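Local coordinates for pili retraction protein PilT (Thermus thermophilus, PDB 5FL3) that probably binds and hydrolyses ATP to drive retraction of type IV pili, and holds ADP in its nucleotide pocket, at residues Ile136-Pro141 / Ser147-Ala152; Glu126-Lys131 / Gly272-Arg277. All coordinates share one frame; numbering follows the deposited sequence.

Contact 1: Ile136-Pro141 / Ser147-Ala152; sequences ILVTGP and STTLAA. With ADP (adenosine-5'-diphosphate), chain B.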
loop_
_atom_site.group_PDB
_atom_site.type_symbol
_atom_site.label_atom_id
_atom_site.label_comp_id
_atom_site.label_asym_id
_atom_site.label_seq_id
_atom_site.Cartn_x
_atom_site.Cartn_y
_atom_site.Cartn_z
ATOM N N ILE A 136 3.019 9.834 8.689
ATOM C CA ILE A 136 2.432 8.508 8.906
ATOM C C ILE A 136 3.044 7.556 7.880
ATOM O O ILE A 136 2.915 7.776 6.685
ATOM C CB ILE A 136 0.865 8.534 8.779
ATOM C CG1 ILE A 136 0.235 9.276 9.960
ATOM C CG2 ILE A 136 0.271 7.128 8.664
ATOM C CD1 ILE A 136 -1.206 9.696 9.695
ATOM N N LEU A 137 3.731 6.517 8.336
ATOM C CA LEU A 137 4.338 5.539 7.424
ATOM C C LEU A 137 3.654 4.182 7.494
ATOM O O LEU A 137 3.564 3.576 8.564
ATOM C CB LEU A 137 5.825 5.360 7.732
ATOM C CG LEU A 137 6.682 6.565 7.383
ATOM C CD1 LEU A 137 8.127 6.294 7.786
ATOM C CD2 LEU A 137 6.551 6.887 5.881
ATOM N N VAL A 138 3.179 3.710 6.351
ATOM C CA VAL A 138 2.620 2.370 6.246
ATOM C C VAL A 138 3.627 1.476 5.504
ATOM O O VAL A 138 3.893 1.705 4.328
ATOM C CB VAL A 138 1.275 2.390 5.501
ATOM C CG1 VAL A 138 0.674 0.985 5.459
ATOM C CG2 VAL A 138 0.332 3.358 6.150
ATOM N N THR A 139 4.203 0.482 6.176
ATOM C CA THR A 139 5.330 -0.258 5.580
ATOM C C THR A 139 5.071 -1.758 5.402
ATOM O O THR A 139 4.164 -2.333 6.019
ATOM C CB THR A 139 6.620 -0.112 6.411
ATOM O OG1 THR A 139 6.581 -1.016 7.525
ATOM C CG2 THR A 139 6.779 1.307 6.925
ATOM N N GLY A 140 5.894 -2.390 4.571
ATOM C CA GLY A 140 5.724 -3.793 4.250
ATOM C C GLY A 140 6.083 -4.057 2.792
ATOM O O GLY A 140 6.167 -3.125 1.986
ATOM N N PRO A 141 6.319 -5.327 2.433
ATOM C CA PRO A 141 6.679 -5.576 1.032
ATOM C C PRO A 141 5.441 -5.563 0.132
ATOM O O PRO A 141 4.332 -5.558 0.656
ATOM C CB PRO A 141 7.325 -6.964 1.087
ATOM C CG PRO A 141 6.626 -7.642 2.237
ATOM C CD PRO A 141 6.328 -6.560 3.249
ATOM N N SER A 147 -1.362 0.114 0.100
ATOM C CA SER A 147 -2.251 0.967 -0.702
ATOM C C SER A 147 -3.644 1.081 -0.088
ATOM O O SER A 147 -4.296 2.131 -0.148
ATOM C CB SER A 147 -2.397 0.413 -2.124
ATOM O OG SER A 147 -1.145 0.256 -2.740
ATOM N N THR A 148 -4.088 -0.035 0.476
ATOM C CA THR A 148 -5.437 -0.170 0.988
ATOM C C THR A 148 -5.561 0.523 2.326
ATOM O O THR A 148 -6.521 1.244 2.585
ATOM C CB THR A 148 -5.825 -1.652 1.117
ATOM O OG1 THR A 148 -5.639 -2.304 -0.150
ATOM C CG2 THR A 148 -7.251 -1.768 1.506
ATOM N N THR A 149 -4.580 0.320 3.188
ATOM C CA THR A 149 -4.621 1.027 4.440
ATOM C C THR A 149 -4.637 2.523 4.162
ATOM O O THR A 149 -5.460 3.258 4.742
ATOM C CB THR A 149 -3.469 0.641 5.310
ATOM O OG1 THR A 149 -3.674 -0.712 5.733
ATOM C CG2 THR A 149 -3.390 1.556 6.523
ATOM N N LEU A 150 -3.784 2.960 3.227
ATOM C CA LEU A 150 -3.728 4.378 2.851
ATOM C C LEU A 150 -5.056 4.869 2.277
ATOM O O LEU A 150 -5.520 5.948 2.632
ATOM C CB LEU A 150 -2.612 4.637 1.845
ATOM C CG LEU A 150 -1.182 4.591 2.399
ATOM C CD1 LEU A 150 -0.203 4.842 1.271
ATOM C CD2 LEU A 150 -0.973 5.573 3.530
ATOM N N ALA A 151 -5.674 4.075 1.407
ATOM C CA ALA A 151 -6.932 4.482 0.822
ATOM C C ALA A 151 -8.033 4.626 1.894
ATOM O O ALA A 151 -8.883 5.498 1.784
ATOM C CB ALA A 151 -7.343 3.515 -0.234
ATOM N N ALA A 152 -8.015 3.783 2.927
ATOM C CA ALA A 152 -9.038 3.829 3.974
ATOM C C ALA A 152 -8.783 5.065 4.793
ATOM O O ALA A 152 -9.707 5.766 5.188
ATOM C CB ALA A 152 -9.007 2.567 4.875
HETATM P PB ADP B . 0.512 -3.183 -1.273
HETATM O O1B ADP B . 1.099 -3.835 -2.517
HETATM O O2B ADP B . 1.309 -3.437 -0.011
HETATM O O3B ADP B . 0.121 -1.734 -1.447
HETATM P PA ADP B . -2.333 -3.686 -1.646
HETATM O O1A ADP B . -2.152 -3.525 -3.146
HETATM O O2A ADP B . -3.158 -2.686 -0.843
HETATM O O3A ADP B . -0.877 -3.952 -0.981
HETATM O "O5'" ADP B . -2.994 -5.126 -1.353
HETATM C "C5'" ADP B . -2.767 -6.278 -2.168
HETATM C "C4'" ADP B . -4.018 -7.153 -2.054
HETATM O "O4'" ADP B . -4.313 -7.411 -0.677
HETATM C "C3'" ADP B . -5.247 -6.495 -2.667
HETATM O "O3'" ADP B . -5.825 -7.460 -3.547
HETATM C "C2'" ADP B . -6.167 -6.169 -1.492
HETATM O "O2'" ADP B . -7.544 -6.449 -1.764
HETATM C "C1'" ADP B . -5.673 -7.065 -0.365
HETATM N N9 ADP B . -5.735 -6.400 0.972
HETATM C C8 ADP B . -5.356 -5.130 1.240
HETATM N N7 ADP B . -5.521 -4.817 2.553
HETATM C C5 ADP B . -6.028 -5.914 3.158
HETATM C C6 ADP B . -6.442 -6.274 4.536
HETATM N N6 ADP B . -6.330 -5.367 5.532
HETATM N N1 ADP B . -6.919 -7.540 4.749
HETATM C C2 ADP B . -7.022 -8.446 3.754
HETATM N N3 ADP B . -6.661 -8.187 2.479
HETATM C C4 ADP B . -6.169 -6.961 2.119
#
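Beta-phosphate oxygen O3B of ADP is gripped twice by Ser147: the backbone N donates at 2.8 Å and is nearly straight (165°), while OG donates at 2.7 Å to the same O3B. With chi1 at -56°, OG stays beside its own backbone N, which lets both donors converge on one oxygen. Thr148 repeats the scheme on the alpha phosphate: its OG1 reaches O2A at 2.6 Å, backed by a weak, more bent bond from its N. Behind these polar groups, the helix turns an apolar side to the strand. Val138 uses both methyls: CG2 meets Leu150 CD2 at 3.7 Å and Thr149 CG2 at 4.2 Å, while CG1 lies against Thr149 CB; the valine and leucine side chains lie alongside, running in opposite senses. Thr149 packs through CB and its methyl, while its hydroxyl is hydrogen-bonded to Gly145 O and probably to the side chain of Gln276. Leu150 also touches Thr237 of the neighbouring strand 233-238. Leu118 O and the amides of Gly143, Ser144 and Gly145 also bind ADP, as does Lys146 NZ. Strand 134-139, the phosphate-binding loop and helix 146-160 together form the P-loop (Walker A) unit of a P-loop NTPase.

Contact 2: Glu126-Lys131 / Gly272-Arg277; sequences ESLAAK and GILSQR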
loop_
_atom_site.group_PDB
_atom_site.type_symbol
_atom_site.label_atom_id
_atom_site.label_comp_id
_atom_site.label_asym_id
_atom_site.label_seq_id
_atom_site.Cartn_x
_atom_site.Cartn_y
_atom_site.Cartn_z
ATOM N N GLU A 126 -8.326 6.799 13.453
ATOM C CA GLU A 126 -8.941 8.113 13.595
ATOM C C GLU A 126 -8.063 9.091 14.373
ATOM O O GLU A 126 -8.073 10.302 14.127
ATOM C CB GLU A 126 -10.306 7.972 14.262
ATOM C CG GLU A 126 -11.281 7.236 13.377
ATOM C CD GLU A 126 -12.603 7.009 14.035
ATOM O OE1 GLU A 126 -12.699 7.273 15.250
ATOM O OE2 GLU A 126 -13.545 6.562 13.340
ATOM N N SER A 127 -7.291 8.563 15.305
ATOM C CA SER A 127 -6.384 9.395 16.080
ATOM C C SER A 127 -5.282 9.974 15.176
ATOM O O SER A 127 -4.989 11.166 15.230
ATOM C CB SER A 127 -5.786 8.583 17.233
ATOM O OG SER A 127 -4.925 9.387 17.998
ATOM N N LEU A 128 -4.692 9.117 14.342
ATOM C CA LEU A 128 -3.662 9.514 13.388
ATOM C C LEU A 128 -4.213 10.472 12.327
ATOM O O LEU A 128 -3.537 11.430 11.931
ATOM C CB LEU A 128 -3.073 8.281 12.712
ATOM C CG LEU A 128 -2.121 7.393 13.511
ATOM C CD1 LEU A 128 -1.913 6.061 12.779
ATOM C CD2 LEU A 128 -0.774 8.090 13.759
ATOM N N ALA A 129 -5.438 10.200 11.866
ATOM C CA ALA A 129 -6.122 11.061 10.893
ATOM C C ALA A 129 -6.371 12.459 11.463
ATOM O O ALA A 129 -6.420 13.436 10.720
ATOM C CB ALA A 129 -7.451 10.429 10.448
ATOM N N ALA A 130 -6.526 12.543 12.780
ATOM C CA ALA A 130 -6.876 13.798 13.441
ATOM C C ALA A 130 -5.686 14.751 13.543
ATOM O O ALA A 130 -5.870 15.959 13.625
ATOM C CB ALA A 130 -7.449 13.520 14.835
ATOM N N LYS A 131 -4.471 14.213 13.561
ATOM C CA LYS A 131 -3.286 15.065 13.582
ATOM C C LYS A 131 -3.238 15.877 12.308
ATOM O O LYS A 131 -3.615 15.409 11.242
ATOM C CB LYS A 131 -2.008 14.245 13.718
ATOM C CG LYS A 131 -2.088 13.110 14.714
ATOM C CD LYS A 131 -2.055 13.594 16.153
ATOM C CE LYS A 131 -1.811 12.419 17.082
ATOM N NZ LYS A 131 -2.227 12.680 18.472
ATOM N N GLY A 272 3.478 7.994 13.559
ATOM C CA GLY A 272 3.142 6.589 13.662
ATOM C C GLY A 272 3.742 5.792 12.516
ATOM O O GLY A 272 3.968 6.323 11.418
ATOM N N ILE A 273 4.049 4.527 12.787
ATOM C CA ILE A 273 4.404 3.579 11.742
ATOM C C ILE A 273 3.471 2.374 11.829
ATOM O O ILE A 273 3.266 1.809 12.905
ATOM C CB ILE A 273 5.861 3.113 11.860
ATOM C CG1 ILE A 273 6.805 4.310 11.976
ATOM C CG2 ILE A 273 6.234 2.206 10.688
ATOM C CD1 ILE A 273 8.206 3.914 12.366
ATOM N N LEU A 274 2.896 2.001 10.693
ATOM C CA LEU A 274 2.042 0.835 10.601
ATOM C C LEU A 274 2.653 -0.215 9.685
ATOM O O LEU A 274 2.494 -0.149 8.470
ATOM C CB LEU A 274 0.665 1.238 10.088
ATOM C CG LEU A 274 -0.141 2.121 11.040
ATOM C CD1 LEU A 274 -1.151 2.976 10.304
ATOM C CD2 LEU A 274 -0.843 1.229 12.033
ATOM N N SER A 275 3.355 -1.186 10.262
ATOM C CA SER A 275 3.988 -2.228 9.462
ATOM C C SER A 275 3.040 -3.395 9.292
ATOM O O SER A 275 2.427 -3.843 10.238
ATOM C CB SER A 275 5.294 -2.677 10.094
ATOM O OG SER A 275 6.229 -1.617 10.095
ATOM N N GLN A 276 2.904 -3.869 8.063
ATOM C CA GLN A 276 1.841 -4.794 7.739
ATOM C C GLN A 276 2.351 -6.055 7.072
ATOM O O GLN A 276 3.332 -6.030 6.337
ATOM C CB GLN A 276 0.819 -4.110 6.838
ATOM C CG GLN A 276 0.105 -2.977 7.535
ATOM C CD GLN A 276 -0.991 -2.379 6.701
ATOM O OE1 GLN A 276 -1.344 -2.897 5.639
ATOM N NE2 GLN A 276 -1.539 -1.287 7.171
ATOM N N ARG A 277 1.659 -7.155 7.349
ATOM C CA ARG A 277 1.887 -8.425 6.689
ATOM C C ARG A 277 0.507 -9.047 6.490
ATOM O O ARG A 277 -0.326 -8.962 7.375
ATOM C CB ARG A 277 2.811 -9.314 7.532
ATOM C CG ARG A 277 3.489 -10.447 6.803
ATOM C CD ARG A 277 4.922 -10.065 6.386
ATOM N NE ARG A 277 5.621 -9.182 7.336
ATOM C CZ ARG A 277 6.251 -9.576 8.450
ATOM N NH1 ARG A 277 6.260 -10.858 8.825
ATOM N NH2 ARG A 277 6.864 -8.670 9.209
#
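Leu128 and Leu274 meet without any flat group between them: neither a ring nor a planar polar side chain takes part in joining the segments, and the contact is made by branched aliphatic ends and the bare CA of one glycine. The two leucines reach toward each other tip to tip, CD1 of Leu128 standing 4.0 Å from CD1 of Leu274. The second branch of Leu128 is used differently. Its CD2 comes down on the strand backbone, 4.2 Å from Gly272 CA, where the absence of a side chain lets the methyl approach the main chain directly. A single helix residue therefore spans two strand positions, touching the backbone of Gly272 and the side chain of Leu274, whereas the side chain of Ile273 between them points away. In Leu128, chi1 (-74°) sets CG beside the backbone N, and chi2 (167°) places CD1 anti to CA, so that CD1 is the branch extended toward Leu274. Leu274 also touches Leu291 and Ile293 of strand 287-295, and Leu128 touches Ile136 of strand 134-139. Helix 122-130 thus covers one face of the sheet beside helix 146-160, which its Ala129 touches, while Ile273 meets helix 243-251.

The two contacts have centres about 9 Å apart and share the seven-stranded mixed sheet, in which strands 134-139 and 270-280 are parallel neighbours. Along the chain the order is 126-131, 136-141, 147-152 and, some 120 residues later, 272-277, so contact 2 brackets contact 1 in sequence. Helix 122-130 leads into the strand of contact 1, and Ile136 CD1 lies 3.7 Å from Leu128 O. Nearer the nucleotide, Thr139 OG1 and Ser275 OG are 2.7 Å apart, a probable hydrogen bond between the two strands. Contact 1 reaches the ADP phosphates directly, whereas contact 2 packs the same P-loop NTPase core farther back, with the Leu274 side chain about 11 Å from ADP.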